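Side-chain contacts in periplasmic oligopeptide-binding protein (PDB 3ZS6), which probably binds short peptides in the periplasm and hands them to an ABC transporter for uptake: residues L18-I23 against D34-L39; N336-A341 against T374-T379; Y431-V436 against M464-M469. All blocks are in the same frame, centred on the assembly; numbering follows the deposited sequence. Where two conformers were deposited one is given.

Contact 1 (L18-I23 against D34-L39); sequences LDPAHI and DLFEGL
Pro20 points its CG at the face of Phe36, close to the ring centre. Followed outward, Phe36 illustrates how one side chain can serve two neighbours. Its CB leaves the backbone in the direction of 18-23, and chi1 of -64° sets CG opposite the carbonyl carbon, which carries the ring out toward the loop. Pro20 CG lies over the whole ring, Phe36 CG and both CD atoms included, 4.0 Å from the Phe36 centroid and only 2° off the normal, a CH-pi contact in which the two side chains run roughly perpendicular. The far half of the ring gains further neighbours: Phe36 CE1 lies 3.6 Å from the carbonyl O of Leu18, and Phe36 CZ, at the tip, comes 4.1 Å from Pro20 CD. One step back along the chain, Leu35 reaches the same loop with a single methyl, its CD1 touching CD1 of Leu18 at 4.1 Å; Leu183 of strand 181-187 lies against both leucines.

The loop that presents Pro20 is itself shaped by Asp19, whose OD1 accepts from Ala21 N at 3.0 Å, with the donor 40° out of the carboxylate plane. The other oxygen, OD2, forms a salt bridge with Arg91 and takes a hydrogen bond from Trp169, so this buried carboxylate has several partners that would favour its charged form. Phe36 is the first residue past helix 26-35, and the arrangement is that of a loop folded back over the end of the helix it leads into, its bend shaped by an Asx turn.

Contact 2 (N336-A341 against T374-T379); sequences NLLKQA and TKLGVT
The end of helix 327-340 meets the end of helix 359-376 and the loop residue that leads into strand 379-385. Leu338, near the end of the first helix, reaches across with one methyl, CD1, which touches both partners without any hydrogen bond between the segments: it lies 4.0 Å from Val378 CG2 and 4.1 Å from Leu376 CD2. With chi1 of -73°, Leu338 CG stands opposite the carbonyl carbon. The Leu376 side chain runs nearly perpendicular to that of Leu338 and meets it along its flank as well, since Leu376 CB is also 4.1 Å from Leu338 CD1. Val378 approaches at a slant, but its contact is that of one of two conformers and so less certain.

Between the two partners the chain changes direction. Gly377, the first residue beyond helix 359-376, has a positive phi of 68°, and the chain then passes through Val378 into strand 379-385, which pairs in parallel with strand 350-356. The helix forms the connection of a beta-alpha-beta crossover, presumably right-handed as such units nearly always are, and the unit recurs in the lobes of periplasmic binding proteins. Other apolar groups continue the packing: Leu349 touches Leu338, Phe351 touches Val378, and Ala334 of helix 327-340 lies against Leu376.

Contact 3 (Y431-V436 against M464-M469); sequences YCNPKV and MNDYPM
Asp466 receives two donors on a single oxygen, OD2, and both come from 431-436. The hydroxyl of Tyr431 gives the shorter bond, Tyr431 OH to Asp466 OD2 at 2.6 Å, arriving on the anti side of the carboxylate and somewhat out of its plane. The second runs from Asn433 ND2 to Asp466 OD2 at 3.2 Å with an N-H...O angle of 146°. This donor approaches nearly along the C-O axis, and the acceptor lies close to the amide plane; amide and carboxylate are almost coplanar, whereas the tyrosine ring is turned 61° from the carboxylate. Two donors on one oxygen would be expected to favour the charged aspartate.

Asn433 uses its other end on its own segment. Asn433 OD1 accepts from Lys435 N and, at 3.3 Å, from Val436 N, both weak bonds. With CG anti to the backbone N (chi1 -173°), the amide can face the helix start with its oxygen and Asp466 with its nitrogen. One face of the Tyr431 ring is covered by Pro468. Toward the CB end of the ring, Pro468 CB lies 3.5 Å from Tyr431 CD1, and it makes a CH-pi contact 3.9 Å from the Tyr431 centroid. Cys432, which follows Tyr431, is tied by a disulfide to Cys422. The whole is an asparagine N-cap of helix 434-443, its amide shared with the turn that follows helix 449-464.

The three contacts follow one another along the chain without interleaving. Contact 1 lies across the chain's centre from the other two, with centres 45 Å from contact 2 and 32 Å from contact 3, and even its nearest atoms are about 17 Å from those of contact 3. Contacts 2 and 3 lie on the same side, their centres 21 Å and their nearest atoms about 7 Å apart. Both touch helix 276-285: Leu337 and Leu376 from contact 2, Asp466 and Tyr467 from contact 3. Of the three, contact 3 alone has hydrogen bonds between its segments.

Contact 1 (L18-I23 against D34-L39)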
ATOM      1  N   LEU A  18      14.473  -4.493   0.101  1.00 13.20           N
ATOM      2  CA  LEU A  18      14.071  -5.744   0.729  1.00 12.72           C
ATOM      3  C   LEU A  18      14.368  -5.707   2.223  1.00 16.98           C
ATOM      4  O   LEU A  18      14.266  -6.724   2.912  1.00 15.17           O
ATOM      5  CB  LEU A  18      14.761  -6.936   0.071  1.00 19.50           C
ATOM      6  CG  LEU A  18      14.317  -7.246  -1.364  1.00 26.09           C
ATOM      7  CD1 LEU A  18      15.060  -8.458  -1.905  1.00 23.05           C
ATOM      8  CD2 LEU A  18      12.813  -7.472  -1.430  1.00 24.84           C
ATOM      9  N   ASP A  19      14.741  -4.524   2.713  1.00 13.95           N
ATOM     10  CA  ASP A  19      14.896  -4.274   4.143  1.00 12.90           C
ATOM     11  C   ASP A  19      13.527  -3.888   4.703  1.00 14.74           C
ATOM     12  O   ASP A  19      12.952  -2.872   4.299  1.00 15.11           O
ATOM     13  CB  ASP A  19      15.905  -3.129   4.357  1.00 12.03           C
ATOM     14  CG  ASP A  19      16.228  -2.877   5.826  1.00 13.24           C
ATOM     15  OD1 ASP A  19      15.389  -3.198   6.707  1.00 11.24           O
ATOM     16  OD2 ASP A  19      17.330  -2.347   6.099  1.00 14.71           O
ATOM     17  N   PRO A  20      12.987  -4.702   5.625  1.00 11.74           N
ATOM     18  CA  PRO A  20      11.655  -4.418   6.176  1.00 12.03           C
ATOM     19  C   PRO A  20      11.484  -2.967   6.613  1.00 10.81           C
ATOM     20  O   PRO A  20      10.385  -2.429   6.488  1.00 13.19           O
ATOM     21  CB  PRO A  20      11.572  -5.359   7.381  1.00 13.00           C
ATOM     22  CG  PRO A  20      12.379  -6.546   6.944  1.00 15.38           C
ATOM     23  CD  PRO A  20      13.530  -5.971   6.134  1.00  8.38           C
ATOM     24  N   ALA A  21      12.545  -2.337   7.099  1.00 11.93           N
ATOM     25  CA  ALA A  21      12.449  -0.958   7.568  1.00 11.24           C
ATOM     26  C   ALA A  21      12.281   0.063   6.441  1.00 18.22           C
ATOM     27  O   ALA A  21      11.905   1.212   6.687  1.00 21.67           O
ATOM     28  CB  ALA A  21      13.658  -0.596   8.426  1.00 11.21           C
ATOM     29  N   HIS A  22      12.565  -0.345   5.210  1.00 15.81           N
ATOM     30  CA  HIS A  22      12.474   0.585   4.090  1.00 16.71           C
ATOM     31  C   HIS A  22      11.455   0.159   3.030  1.00 15.65           C
ATOM     32  O   HIS A  22      11.371   0.758   1.958  1.00 12.82           O
ATOM     33  CB  HIS A  22      13.861   0.809   3.491  1.00 14.36           C
ATOM     34  CG  HIS A  22      14.838   1.375   4.474  1.00 16.28           C
ATOM     35  ND1 HIS A  22      14.730   2.658   4.968  1.00 17.41           N
ATOM     36  CD2 HIS A  22      15.912   0.824   5.087  1.00 20.71           C
ATOM     37  CE1 HIS A  22      15.710   2.881   5.826  1.00 22.11           C
ATOM     38  NE2 HIS A  22      16.441   1.784   5.918  1.00 18.14           N
ATOM     39  N   ILE A  23      10.676  -0.873   3.342  1.00 13.33           N
ATOM     40  CA  ILE A  23       9.637  -1.349   2.429  1.00 12.48           C
ATOM     41  C   ILE A  23       8.394  -0.450   2.508  1.00 10.16           C
ATOM     42  O   ILE A  23       7.860  -0.206   3.591  1.00 10.63           O
ATOM     43  CB  ILE A  23       9.267  -2.821   2.730  1.00 11.87           C
ATOM     44  CG1 ILE A  23      10.424  -3.736   2.307  1.00 14.18           C
ATOM     45  CG2 ILE A  23       7.948  -3.208   2.022  1.00  9.63           C
ATOM     46  CD1 ILE A  23      10.218  -5.232   2.618  1.00 13.27           C
ATOM     47  N   ASP A  34       7.219 -13.030   1.378  1.00  8.36           N
ATOM     48  CA  ASP A  34       7.700 -14.361   1.018  1.00  8.14           C
ATOM     49  C   ASP A  34       9.042 -14.635   1.732  1.00 13.34           C
ATOM     50  O   ASP A  34       9.350 -15.778   2.060  1.00 13.83           O
ATOM     51  CB  ASP A  34       7.899 -14.487  -0.501  1.00 11.84           C
ATOM     52  CG  ASP A  34       6.597 -14.708  -1.265  1.00 13.62           C
ATOM     53  OD1 ASP A  34       5.517 -14.892  -0.649  1.00 11.12           O
ATOM     54  OD2 ASP A  34       6.667 -14.719  -2.509  1.00 15.86           O
ATOM     55  N   LEU A  35       9.832 -13.584   1.972  1.00 12.38           N
ATOM     56  CA  LEU A  35      11.167 -13.732   2.590  1.00  9.87           C
ATOM     57  C   LEU A  35      11.185 -13.634   4.125  1.00 15.74           C
ATOM     58  O   LEU A  35      12.059 -14.220   4.778  1.00 19.21           O
ATOM     59  CB  LEU A  35      12.144 -12.703   2.015  1.00 12.96           C
ATOM     60  CG  LEU A  35      12.469 -12.815   0.521  1.00 15.62           C
ATOM     61  CD1 LEU A  35      13.219 -11.576   0.045  1.00  9.97           C
ATOM     62  CD2 LEU A  35      13.275 -14.096   0.222  1.00 17.14           C
ATOM     63  N   PHE A  36      10.230 -12.892   4.687  1.00 10.38           N
ATOM     64  CA  PHE A  36      10.164 -12.657   6.131  1.00 15.08           C
ATOM     65  C   PHE A  36       8.774 -12.978   6.666  1.00 16.66           C
ATOM     66  O   PHE A  36       7.776 -12.831   5.963  1.00 15.45           O
ATOM     67  CB  PHE A  36      10.473 -11.195   6.477  1.00 12.95           C
ATOM     68  CG  PHE A  36      11.871 -10.755   6.129  1.00 12.39           C
ATOM     69  CD1 PHE A  36      12.171 -10.288   4.855  1.00 11.20           C
ATOM     70  CD2 PHE A  36      12.877 -10.782   7.087  1.00 15.31           C
ATOM     71  CE1 PHE A  36      13.456  -9.858   4.532  1.00  8.77           C
ATOM     72  CE2 PHE A  36      14.167 -10.363   6.778  1.00 14.76           C
ATOM     73  CZ  PHE A  36      14.459  -9.899   5.500  1.00 13.27           C
ATOM     74  N   GLU A  37       8.715 -13.400   7.923  1.00 13.29           N
ATOM     75  CA  GLU A  37       7.446 -13.713   8.568  1.00 10.12           C
ATOM     76  C   GLU A  37       7.309 -12.940   9.861  1.00 10.93           C
ATOM     77  O   GLU A  37       8.190 -12.998  10.718  1.00 12.91           O
ATOM     78  CB  GLU A  37       7.367 -15.210   8.881  1.00 15.58           C
ATOM     79  CG  GLU A  37       6.058 -15.629   9.560  1.00 13.46           C
ATOM     80  CD  GLU A  37       6.049 -17.101   9.916  1.00 17.20           C
ATOM     81  OE1 GLU A  37       6.964 -17.543  10.649  1.00 18.34           O
ATOM     82  OE2 GLU A  37       5.139 -17.816   9.447  1.00 18.49           O
ATOM     83  N   GLY A  38       6.202 -12.217  10.003  1.00 14.18           N
ATOM     84  CA  GLY A  38       5.947 -11.438  11.202  1.00 15.52           C
ATOM     85  C   GLY A  38       5.224 -12.254  12.259  1.00 12.56           C
ATOM     86  O   GLY A  38       5.115 -13.478  12.138  1.00 13.36           O
ATOM     87  N   LEU A  39       4.723 -11.577  13.290  1.00 14.22           N
ATOM     88  CA  LEU A  39       3.937 -12.237  14.338  1.00 15.45           C
ATOM     89  C   LEU A  39       2.761 -13.008  13.735  1.00 18.64           C
ATOM     90  O   LEU A  39       2.462 -14.142  14.139  1.00 16.36           O
ATOM     91  CB  LEU A  39       3.436 -11.207  15.359  1.00 12.78           C
ATOM     92  CG  LEU A  39       4.537 -10.491  16.162  1.00 18.58           C
ATOM     93  CD1 LEU A  39       3.999  -9.307  16.996  1.00 13.95           C
ATOM     94  CD2 LEU A  39       5.294 -11.480  17.054  1.00 13.23           C
TER

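Contact 2 (N336-A341 against T374-T379)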
ATOM      1  N   ASN A 336     -14.986  29.551 -11.866  1.00 25.11           N
ATOM      2  CA  ASN A 336     -15.201  30.627 -10.902  0.54 25.51           C
ATOM      3  C   ASN A 336     -14.288  30.471  -9.682  1.00 26.83           C
ATOM      4  O   ASN A 336     -13.804  31.454  -9.115  1.00 28.21           O
ATOM      5  CB  ASN A 336     -16.669  30.666 -10.474  0.54 28.13           C
ATOM      6  CG  ASN A 336     -17.112  32.044 -10.020  0.54 29.04           C
ATOM      7  OD1 ASN A 336     -17.090  32.358  -8.830  0.54 30.02           O
ATOM      8  ND2 ASN A 336     -17.522  32.875 -10.972  0.54 30.20           N
ATOM      9  N   LEU A 337     -14.053  29.226  -9.281  1.00 25.91           N
ATOM     10  CA  LEU A 337     -13.122  28.961  -8.193  1.00 28.46           C
ATOM     11  C   LEU A 337     -11.727  29.458  -8.561  1.00 20.55           C
ATOM     12  O   LEU A 337     -11.059  30.097  -7.752  1.00 23.64           O
ATOM     13  CB  LEU A 337     -13.077  27.463  -7.859  1.00 27.74           C
ATOM     14  CG  LEU A 337     -14.281  26.890  -7.120  1.00 26.47           C
ATOM     15  CD1 LEU A 337     -14.145  25.363  -6.975  1.00 29.37           C
ATOM     16  CD2 LEU A 337     -14.447  27.552  -5.758  1.00 25.18           C
ATOM     17  N   LEU A 338     -11.287  29.161  -9.783  1.00 21.91           N
ATOM     18  CA  LEU A 338      -9.970  29.596 -10.239  1.00 18.38           C
ATOM     19  C   LEU A 338      -9.899  31.117 -10.228  1.00 25.70           C
ATOM     20  O   LEU A 338      -8.895  31.708  -9.815  1.00 24.11           O
ATOM     21  CB  LEU A 338      -9.669  29.063 -11.642  1.00 22.14           C
ATOM     22  CG  LEU A 338      -9.343  27.566 -11.770  1.00 23.08           C
ATOM     23  CD1 LEU A 338      -8.957  27.222 -13.199  1.00 21.01           C
ATOM     24  CD2 LEU A 338      -8.233  27.169 -10.803  1.00 21.63           C
ATOM     25  N   LYS A 339     -10.976  31.746 -10.688  1.00 25.19           N
ATOM     26  CA  LYS A 339     -11.062  33.201 -10.691  1.00 28.47           C
ATOM     27  C   LYS A 339     -10.973  33.726  -9.263  1.00 31.10           C
ATOM     28  O   LYS A 339     -10.169  34.611  -8.964  1.00 32.18           O
ATOM     29  CB  LYS A 339     -12.365  33.650 -11.354  1.00 28.67           C
ATOM     30  CG  LYS A 339     -12.601  35.156 -11.339  1.00 41.39           C
ATOM     31  CD  LYS A 339     -13.875  35.515 -12.104  1.00 47.66           C
ATOM     32  CE  LYS A 339     -14.110  37.020 -12.131  1.00 52.08           C
ATOM     33  NZ  LYS A 339     -15.411  37.361 -12.777  1.00 52.66           N
ATOM     34  N   GLN A 340     -11.793  33.162  -8.379  1.00 33.46           N
ATOM     35  CA  GLN A 340     -11.784  33.548  -6.970  1.00 33.78           C
ATOM     36  C   GLN A 340     -10.381  33.438  -6.381  1.00 30.24           C
ATOM     37  O   GLN A 340      -9.987  34.244  -5.539  1.00 30.50           O
ATOM     38  CB  GLN A 340     -12.767  32.687  -6.167  1.00 36.02           C
ATOM     39  CG  GLN A 340     -14.241  32.951  -6.481  1.00 37.86           C
ATOM     40  CD  GLN A 340     -15.182  31.923  -5.856  1.00 42.93           C
ATOM     41  OE1 GLN A 340     -14.828  31.231  -4.897  1.00 37.92           O
ATOM     42  NE2 GLN A 340     -16.389  31.817  -6.406  1.00 46.77           N
ATOM     43  N   ALA A 341      -9.624  32.445  -6.833  1.00 24.43           N
ATOM     44  CA  ALA A 341      -8.285  32.200  -6.295  1.00 24.13           C
ATOM     45  C   ALA A 341      -7.214  33.056  -6.961  1.00 28.99           C
ATOM     46  O   ALA A 341      -6.034  32.949  -6.624  1.00 28.86           O
ATOM     47  CB  ALA A 341      -7.925  30.726  -6.425  1.00 24.78           C
ATOM     48  N   THR A 374      -9.201  21.501 -21.840  1.00 25.17           N
ATOM     49  CA  THR A 374     -10.439  21.875 -22.515  1.00 27.51           C
ATOM     50  C   THR A 374     -11.486  22.489 -21.587  1.00 28.13           C
ATOM     51  O   THR A 374     -12.312  23.287 -22.027  1.00 27.33           O
ATOM     52  CB  THR A 374     -11.062  20.673 -23.254  1.00 30.54           C
ATOM     53  OG1 THR A 374     -11.404  19.660 -22.302  1.00 33.72           O
ATOM     54  CG2 THR A 374     -10.078  20.099 -24.259  1.00 25.91           C
ATOM     55  N   LYS A 375     -11.457  22.128 -20.308  1.00 23.30           N
ATOM     56  CA  LYS A 375     -12.485  22.616 -19.390  1.00 20.66           C
ATOM     57  C   LYS A 375     -12.054  23.815 -18.550  1.00 25.57           C
ATOM     58  O   LYS A 375     -12.889  24.614 -18.134  1.00 29.59           O
ATOM     59  CB  LYS A 375     -13.015  21.499 -18.492  1.00 21.32           C
ATOM     60  CG  LYS A 375     -13.766  20.408 -19.250  1.00 26.27           C
ATOM     61  CD  LYS A 375     -14.271  19.322 -18.309  1.00 24.44           C
ATOM     62  CE  LYS A 375     -14.902  18.163 -19.074  1.00 22.01           C
ATOM     63  NZ  LYS A 375     -15.226  17.015 -18.171  1.00 17.05           N
ATOM     64  N   LEU A 376     -10.759  23.952 -18.306  1.00 24.08           N
ATOM     65  CA  LEU A 376     -10.287  25.010 -17.422  1.00 25.45           C
ATOM     66  C   LEU A 376      -9.195  25.855 -18.059  1.00 25.36           C
ATOM     67  O   LEU A 376      -8.822  26.899 -17.526  1.00 28.42           O
ATOM     68  CB  LEU A 376      -9.765  24.409 -16.114  1.00 21.88           C
ATOM     69  CG  LEU A 376     -10.766  23.723 -15.181  1.00 23.64           C
ATOM     70  CD1 LEU A 376     -10.025  23.095 -14.011  1.00 20.14           C
ATOM     71  CD2 LEU A 376     -11.816  24.717 -14.684  1.00 27.39           C
ATOM     72  N   GLY A 377      -8.670  25.396 -19.189  1.00 23.44           N
ATOM     73  CA  GLY A 377      -7.542  26.065 -19.809  1.00 25.47           C
ATOM     74  C   GLY A 377      -6.292  25.925 -18.955  1.00 30.84           C
ATOM     75  O   GLY A 377      -5.377  26.748 -19.026  1.00 35.02           O
ATOM     76  N   VAL A 378      -6.266  24.888 -18.125  1.00 27.41           N
ATOM     77  CA  VAL A 378      -5.092  24.574 -17.315  1.00 21.01           C
ATOM     78  C   VAL A 378      -4.179  23.612 -18.064  1.00 23.28           C
ATOM     79  O   VAL A 378      -4.639  22.606 -18.605  1.00 20.32           O
ATOM     80  CB  VAL A 378      -5.499  23.951 -15.959  1.00 20.12           C
ATOM     81  CG1 VAL A 378      -4.293  23.338 -15.264  1.00 15.89           C
ATOM     82  CG2 VAL A 378      -6.153  25.001 -15.074  1.00 20.06           C
ATOM     83  N   THR A 379      -2.887  23.916 -18.098  1.00 20.73           N
ATOM     84  CA  THR A 379      -1.947  23.088 -18.842  1.00 19.99           C
ATOM     85  C   THR A 379      -1.181  22.136 -17.921  1.00 22.42           C
ATOM     86  O   THR A 379      -0.484  22.565 -17.001  1.00 25.24           O
ATOM     87  CB  THR A 379      -0.936  23.953 -19.626  1.00 26.44           C
ATOM     88  OG1 THR A 379      -1.638  24.858 -20.488  1.00 34.41           O
ATOM     89  CG2 THR A 379      -0.015  23.083 -20.461  1.00 23.30           C
TER

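Contact 3 (Y431-V436 against M464-M469)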
ATOM      1  N   TYR A 431      -0.499  17.698   3.795  1.00 12.78           N
ATOM      2  CA  TYR A 431      -1.728  18.264   4.333  1.00 17.24           C
ATOM      3  C   TYR A 431      -1.665  18.222   5.848  1.00 18.18           C
ATOM      4  O   TYR A 431      -1.055  17.313   6.422  1.00 16.72           O
ATOM      5  CB  TYR A 431      -2.920  17.456   3.816  1.00 18.24           C
ATOM      6  CG  TYR A 431      -4.285  17.888   4.309  1.00 14.35           C
ATOM      7  CD1 TYR A 431      -4.901  19.031   3.812  1.00 15.00           C
ATOM      8  CD2 TYR A 431      -4.975  17.126   5.240  1.00 21.04           C
ATOM      9  CE1 TYR A 431      -6.159  19.414   4.250  1.00 20.52           C
ATOM     10  CE2 TYR A 431      -6.232  17.500   5.684  1.00 23.73           C
ATOM     11  CZ  TYR A 431      -6.820  18.639   5.185  1.00 21.77           C
ATOM     12  OH  TYR A 431      -8.074  18.998   5.626  1.00 22.84           O
ATOM     13  N   CYS A 432      -2.267  19.212   6.500  1.00 16.54           N
ATOM     14  CA  CYS A 432      -2.373  19.192   7.957  1.00 20.71           C
ATOM     15  C   CYS A 432      -3.591  19.962   8.443  1.00 22.42           C
ATOM     16  O   CYS A 432      -3.653  21.185   8.327  1.00 26.55           O
ATOM     17  CB  CYS A 432      -1.109  19.736   8.623  1.00 23.96           C
ATOM     18  SG  CYS A 432      -1.226  19.828  10.452  1.00 31.33           S
ATOM     19  N   ASN A 433      -4.558  19.230   8.982  1.00 24.86           N
ATOM     20  CA  ASN A 433      -5.750  19.837   9.552  1.00 26.00           C
ATOM     21  C   ASN A 433      -5.990  19.296  10.954  1.00 26.60           C
ATOM     22  O   ASN A 433      -6.566  18.216  11.116  1.00 26.90           O
ATOM     23  CB  ASN A 433      -6.974  19.602   8.663  1.00 20.66           C
ATOM     24  CG  ASN A 433      -8.202  20.371   9.144  1.00 28.41           C
ATOM     25  OD1 ASN A 433      -8.398  20.572  10.349  1.00 26.24           O
ATOM     26  ND2 ASN A 433      -9.032  20.807   8.202  1.00 21.89           N
ATOM     27  N   PRO A 434      -5.544  20.056  11.972  1.00 26.09           N
ATOM     28  CA  PRO A 434      -5.603  19.692  13.392  1.00 23.31           C
ATOM     29  C   PRO A 434      -7.001  19.264  13.831  1.00 27.59           C
ATOM     30  O   PRO A 434      -7.126  18.387  14.683  1.00 32.93           O
ATOM     31  CB  PRO A 434      -5.203  20.991  14.107  1.00 24.24           C
ATOM     32  CG  PRO A 434      -4.361  21.722  13.105  1.00 29.17           C
ATOM     33  CD  PRO A 434      -4.976  21.402  11.767  1.00 24.55           C
ATOM     34  N   LYS A 435      -8.037  19.877  13.268  1.00 27.86           N
ATOM     35  CA  LYS A 435      -9.400  19.467  13.588  1.00 28.77           C
ATOM     36  C   LYS A 435      -9.652  18.033  13.113  1.00 26.23           C
ATOM     37  O   LYS A 435     -10.169  17.198  13.866  1.00 24.16           O
ATOM     38  CB  LYS A 435     -10.422  20.427  12.986  1.00 30.68           C
ATOM     39  CG  LYS A 435     -11.864  20.040  13.264  1.00 40.40           C
ATOM     40  CD  LYS A 435     -12.135  19.922  14.762  1.00 46.79           C
ATOM     41  CE  LYS A 435     -13.599  19.599  15.040  1.00 47.25           C
ATOM     42  NZ  LYS A 435     -13.890  19.490  16.501  1.00 51.37           N
ATOM     43  N   VAL A 436      -9.281  17.740  11.870  1.00 24.29           N
ATOM     44  CA  VAL A 436      -9.373  16.368  11.388  1.00 23.65           C
ATOM     45  C   VAL A 436      -8.639  15.430  12.347  1.00 20.20           C
ATOM     46  O   VAL A 436      -9.192  14.427  12.787  1.00 23.88           O
ATOM     47  CB  VAL A 436      -8.804  16.202   9.958  1.00 25.82           C
ATOM     48  CG1 VAL A 436      -8.657  14.726   9.621  1.00 22.36           C
ATOM     49  CG2 VAL A 436      -9.693  16.910   8.939  1.00 26.95           C
ATOM     50  N   MET A 464     -11.776  15.760   3.062  1.00 17.66           N
ATOM     51  CA  MET A 464     -11.981  15.718   1.610  1.00 21.27           C
ATOM     52  C   MET A 464     -12.584  17.024   1.073  1.00 25.78           C
ATOM     53  O   MET A 464     -12.397  17.366  -0.096  1.00 21.67           O
ATOM     54  CB  MET A 464     -12.837  14.516   1.194  1.00 19.71           C
ATOM     55  CG  MET A 464     -12.183  13.156   1.421  1.00 21.27           C
ATOM     56  SD  MET A 464     -10.605  12.933   0.574  1.00 22.12           S
ATOM     57  CE  MET A 464      -9.452  13.390   1.868  1.00 17.90           C
ATOM     58  N   ASN A 465     -13.309  17.747   1.923  1.00 25.28           N
ATOM     59  CA  ASN A 465     -13.813  19.063   1.542  1.00 22.14           C
ATOM     60  C   ASN A 465     -12.676  20.050   1.302  1.00 23.14           C
ATOM     61  O   ASN A 465     -12.869  21.101   0.690  1.00 24.49           O
ATOM     62  CB  ASN A 465     -14.795  19.602   2.583  1.00 29.85           C
ATOM     63  CG  ASN A 465     -16.171  18.974   2.461  1.00 40.95           C
ATOM     64  OD1 ASN A 465     -16.746  18.917   1.372  1.00 48.21           O
ATOM     65  ND2 ASN A 465     -16.702  18.489   3.574  1.00 43.54           N
ATOM     66  N   ASP A 466     -11.483  19.693   1.769  1.00 21.70           N
ATOM     67  CA  ASP A 466     -10.284  20.485   1.503  1.00 19.80           C
ATOM     68  C   ASP A 466      -9.550  20.031   0.231  1.00 18.15           C
ATOM     69  O   ASP A 466      -8.614  20.685  -0.217  1.00 18.41           O
ATOM     70  CB  ASP A 466      -9.339  20.448   2.713  1.00 20.13           C
ATOM     71  CG  ASP A 466      -9.830  21.323   3.875  1.00 25.41           C
ATOM     72  OD1 ASP A 466     -10.740  22.153   3.661  1.00 27.44           O
ATOM     73  OD2 ASP A 466      -9.299  21.187   4.997  1.00 26.34           O
ATOM     74  N   TYR A 467      -9.981  18.910  -0.347  1.00 18.62           N
ATOM     75  CA  TYR A 467      -9.358  18.368  -1.567  1.00 14.63           C
ATOM     76  C   TYR A 467      -7.831  18.368  -1.523  1.00 19.25           C
ATOM     77  O   TYR A 467      -7.174  18.870  -2.432  1.00 20.35           O
ATOM     78  CB  TYR A 467      -9.889  19.102  -2.808  1.00 18.87           C
ATOM     79  CG  TYR A 467     -11.385  18.974  -2.894  1.00 18.75           C
ATOM     80  CD1 TYR A 467     -11.962  17.866  -3.483  1.00 18.62           C
ATOM     81  CD2 TYR A 467     -12.222  19.923  -2.310  1.00 24.82           C
ATOM     82  CE1 TYR A 467     -13.327  17.714  -3.529  1.00 28.83           C
ATOM     83  CE2 TYR A 467     -13.595  19.785  -2.357  1.00 19.74           C
ATOM     84  CZ  TYR A 467     -14.139  18.675  -2.971  1.00 25.64           C
ATOM     85  OH  TYR A 467     -15.502  18.507  -3.030  1.00 34.71           O
ATOM     86  N   PRO A 468      -7.260  17.795  -0.454  1.00 20.61           N
ATOM     87  CA  PRO A 468      -5.804  17.703  -0.316  1.00 14.39           C
ATOM     88  C   PRO A 468      -5.163  16.875  -1.430  1.00 15.22           C
ATOM     89  O   PRO A 468      -3.983  17.076  -1.725  1.00 11.86           O
ATOM     90  CB  PRO A 468      -5.618  17.023   1.050  1.00 15.03           C
ATOM     91  CG  PRO A 468      -6.927  16.311   1.313  1.00 14.37           C
ATOM     92  CD  PRO A 468      -7.968  17.220   0.706  1.00 17.46           C
ATOM     93  N   MET A 469      -5.926  15.958  -2.020  1.00 12.73           N
ATOM     94  CA  MET A 469      -5.502  15.229  -3.214  1.00 14.15           C
ATOM     95  C   MET A 469      -6.728  14.999  -4.095  1.00 16.20           C
ATOM     96  O   MET A 469      -7.821  15.452  -3.761  1.00 18.54           O
ATOM     97  CB  MET A 469      -4.839  13.889  -2.854  1.00 16.19           C
ATOM     98  CG  MET A 469      -5.686  12.983  -1.955  1.00 12.65           C
ATOM     99  SD  MET A 469      -5.330  13.172  -0.182  1.00 18.16           S
ATOM    100  CE  MET A 469      -3.783  12.252  -0.044  1.00 15.32           C
TER